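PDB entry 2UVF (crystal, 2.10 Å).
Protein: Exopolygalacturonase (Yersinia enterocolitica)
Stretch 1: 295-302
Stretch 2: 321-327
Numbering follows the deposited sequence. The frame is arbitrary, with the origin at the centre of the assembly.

Stretch 1 (295-302) ASKNSKVH
Stretch 2, residues 321-327: DLKNAYG

The contact between residues 295–302 and 321–327 pairs a loop that runs into a helix with the first turns of a second helix. It buries 318 Å², summed over both sides, and no direct hydrogen bond crosses it; packing around the Y326 ring and one water-mediated link join the stretches. The closest approach of the backbones is between N298 and Y326, whose CA atoms lie 5.6 Å apart.

Stretch 1 begins extended. A295 (phi/psi -89/110) points away from the helix and makes no contact. S296 (-115/177, chi1 t) turns toward it, its O lying 3.7 Å from Y326 OH and its CB 4.1 Å from the same hydroxyl, which is hydrogen-bonded elsewhere in the structure. The CA-to-CB bond of K297 (-141/-179) points away, and with chi1 p and chi2 to chi4 t the extended chain is exposed, while K297 O is 3.6 Å from Y326 CE1. The same carbonyl accepts from K300 N at 3.1 Å and, weakly, from V301 N at 3.1 Å, closing a turn that leads into the helix containing V301 and H302.

N298 (-62/-35) contributes the largest covered area of stretch 1, 87 Å², packed against Y326. Its CA sits over one face of the Y326 ring, 3.7 Å from the ring centroid and 14° off the normal, in a CH-pi arrangement, and its CB is 3.4 Å from Y326 CG. Its CA-to-CB bond points sideways; with chi1 54° (p) and chi2 34°, N298 ND2 lies 3.9 Å from K323 CA. Water 1 bridges here, donating to K323 O at 2.6 Å and accepting weakly from N298 ND2 at 3.4 Å. L322 (chi1 t, chi2 p) flanks the same residue, with its CD2 3.6 Å from N298 O and its CG 3.9 Å from N298 CB.

S299 (-82/-10, chi1 p) points away, but its CA is 4.1 Å from L322 CD2. K300 (-114/-5; chi1 m, chi2 m, chi3 t, chi4 t) starts sideways, its end leads away, and it is exposed. V301 (-59/-31, chi1 70°) is buried and turns toward the helix, placing its CB 3.7 Å from Y326 CE1, an apolar contact suited to a compact branched side chain. H302 (-59/-27) makes no contact.

The helix from L322, continuing beyond the stretch (phi -47 to -74, psi -23 to -55), is capped by D321 (-73/165, chi1 57°, chi2 40°), whose OD1 accepts from N324 N at 3.1 Å. Y326 N donates to L322 O at 2.8 Å; this helical spacing, with Y326 at chi1 -166° and chi2 77°, brings both residues to the loop.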

# COMPACT_ATOMS: atom_id res chain seq x y z
N ALA A 295 -2.99 -6.66 19.70
CA ALA A 295 -4.07 -7.15 18.82
C ALA A 295 -5.40 -7.29 19.54
O ALA A 295 -5.60 -8.18 20.38
CB ALA A 295 -3.67 -8.47 18.11
N SER A 296 -6.34 -6.41 19.20
CA SER A 296 -7.58 -6.27 19.97
C SER A 296 -8.82 -6.66 19.17
O SER A 296 -8.72 -6.99 17.99
CB SER A 296 -7.70 -4.84 20.48
OG SER A 296 -8.71 -4.71 21.46
N LYS A 297 -9.98 -6.62 19.83
CA LYS A 297 -11.29 -6.74 19.17
C LYS A 297 -12.33 -5.79 19.80
O LYS A 297 -11.99 -5.03 20.72
CB LYS A 297 -11.76 -8.20 19.13
CG LYS A 297 -11.85 -8.87 20.47
CD LYS A 297 -11.98 -10.36 20.33
CE LYS A 297 -11.80 -10.99 21.70
NZ LYS A 297 -11.97 -12.46 21.69
N ASN A 298 -13.57 -5.79 19.32
CA ASN A 298 -14.50 -4.80 19.86
C ASN A 298 -14.75 -4.93 21.34
O ASN A 298 -14.83 -3.93 22.03
CB ASN A 298 -15.79 -4.56 19.01
CG ASN A 298 -16.58 -5.81 18.69
OD1 ASN A 298 -16.66 -6.74 19.47
ND2 ASN A 298 -17.21 -5.80 17.54
N SER A 299 -14.76 -6.17 21.83
CA SER A 299 -15.05 -6.48 23.23
C SER A 299 -13.86 -6.31 24.17
O SER A 299 -14.03 -6.38 25.39
CB SER A 299 -15.58 -7.91 23.34
OG SER A 299 -14.59 -8.85 22.94
N LYS A 300 -12.67 -6.10 23.60
CA LYS A 300 -11.43 -5.94 24.36
C LYS A 300 -10.80 -4.54 24.26
O LYS A 300 -9.82 -4.27 24.94
CB LYS A 300 -10.40 -7.01 23.95
CG LYS A 300 -10.74 -8.46 24.37
CD LYS A 300 -10.76 -8.66 25.90
CE LYS A 300 -11.45 -9.98 26.28
NZ LYS A 300 -11.41 -10.33 27.76
N VAL A 301 -11.36 -3.65 23.44
CA VAL A 301 -10.82 -2.30 23.24
C VAL A 301 -10.76 -1.47 24.56
O VAL A 301 -9.90 -0.61 24.73
CB VAL A 301 -11.58 -1.52 22.10
CG1 VAL A 301 -13.02 -1.14 22.53
CG2 VAL A 301 -10.80 -0.30 21.63
N HIS A 302 -11.69 -1.74 25.46
CA HIS A 302 -11.72 -1.13 26.77
C HIS A 302 -10.43 -1.43 27.56
O HIS A 302 -10.02 -0.63 28.41
CB HIS A 302 -12.98 -1.55 27.53
CG HIS A 302 -12.97 -2.97 28.00
ND1 HIS A 302 -13.49 -4.01 27.25
CD2 HIS A 302 -12.50 -3.52 29.14
CE1 HIS A 302 -13.34 -5.14 27.92
NE2 HIS A 302 -12.74 -4.87 29.07
N ASP A 321 -24.22 0.97 19.16
CA ASP A 321 -23.77 -0.27 19.75
C ASP A 321 -22.25 -0.38 19.57
O ASP A 321 -21.65 0.38 18.79
CB ASP A 321 -24.55 -1.51 19.28
CG ASP A 321 -24.54 -1.72 17.77
OD1 ASP A 321 -23.51 -1.50 17.11
OD2 ASP A 321 -25.60 -2.14 17.23
N LEU A 322 -21.64 -1.29 20.32
CA LEU A 322 -20.22 -1.58 20.25
C LEU A 322 -19.74 -1.93 18.84
O LEU A 322 -18.76 -1.33 18.37
CB LEU A 322 -19.88 -2.72 21.20
CG LEU A 322 -18.41 -3.02 21.52
CD1 LEU A 322 -17.79 -1.82 22.12
CD2 LEU A 322 -18.37 -4.18 22.49
N LYS A 323 -20.44 -2.86 18.17
CA LYS A 323 -20.05 -3.26 16.81
C LYS A 323 -19.78 -2.04 15.91
O LYS A 323 -18.70 -1.93 15.33
CB LYS A 323 -21.06 -4.22 16.16
CG LYS A 323 -20.86 -4.36 14.63
CD LYS A 323 -21.65 -5.50 14.00
CE LYS A 323 -21.82 -5.29 12.48
NZ LYS A 323 -22.77 -4.16 12.16
N ASN A 324 -20.76 -1.14 15.82
CA ASN A 324 -20.64 0.07 15.01
C ASN A 324 -19.66 1.11 15.54
O ASN A 324 -19.05 1.85 14.76
CB ASN A 324 -22.02 0.74 14.79
CG ASN A 324 -22.85 0.06 13.71
OD1 ASN A 324 -24.04 -0.21 13.91
ND2 ASN A 324 -22.23 -0.23 12.57
N ALA A 325 -19.53 1.19 16.86
CA ALA A 325 -18.64 2.15 17.48
C ALA A 325 -17.17 1.78 17.19
O ALA A 325 -16.37 2.62 16.81
CB ALA A 325 -18.90 2.24 18.98
N TYR A 326 -16.86 0.50 17.35
CA TYR A 326 -15.56 -0.06 16.99
C TYR A 326 -15.26 -0.00 15.48
O TYR A 326 -14.13 0.36 15.07
CB TYR A 326 -15.46 -1.49 17.53
CG TYR A 326 -14.07 -2.06 17.51
CD1 TYR A 326 -13.12 -1.69 18.49
CD2 TYR A 326 -13.69 -2.99 16.53
CE1 TYR A 326 -11.81 -2.24 18.47
CE2 TYR A 326 -12.39 -3.53 16.49
CZ TYR A 326 -11.47 -3.14 17.46
OH TYR A 326 -10.22 -3.69 17.41
N GLY A 327 -16.26 -0.34 14.65
CA GLY A 327 -16.10 -0.39 13.20
C GLY A 327 -16.02 0.94 12.47
O GLY A 327 -15.48 1.02 11.34
O HOH W 1 -16.97 -3.85 14.80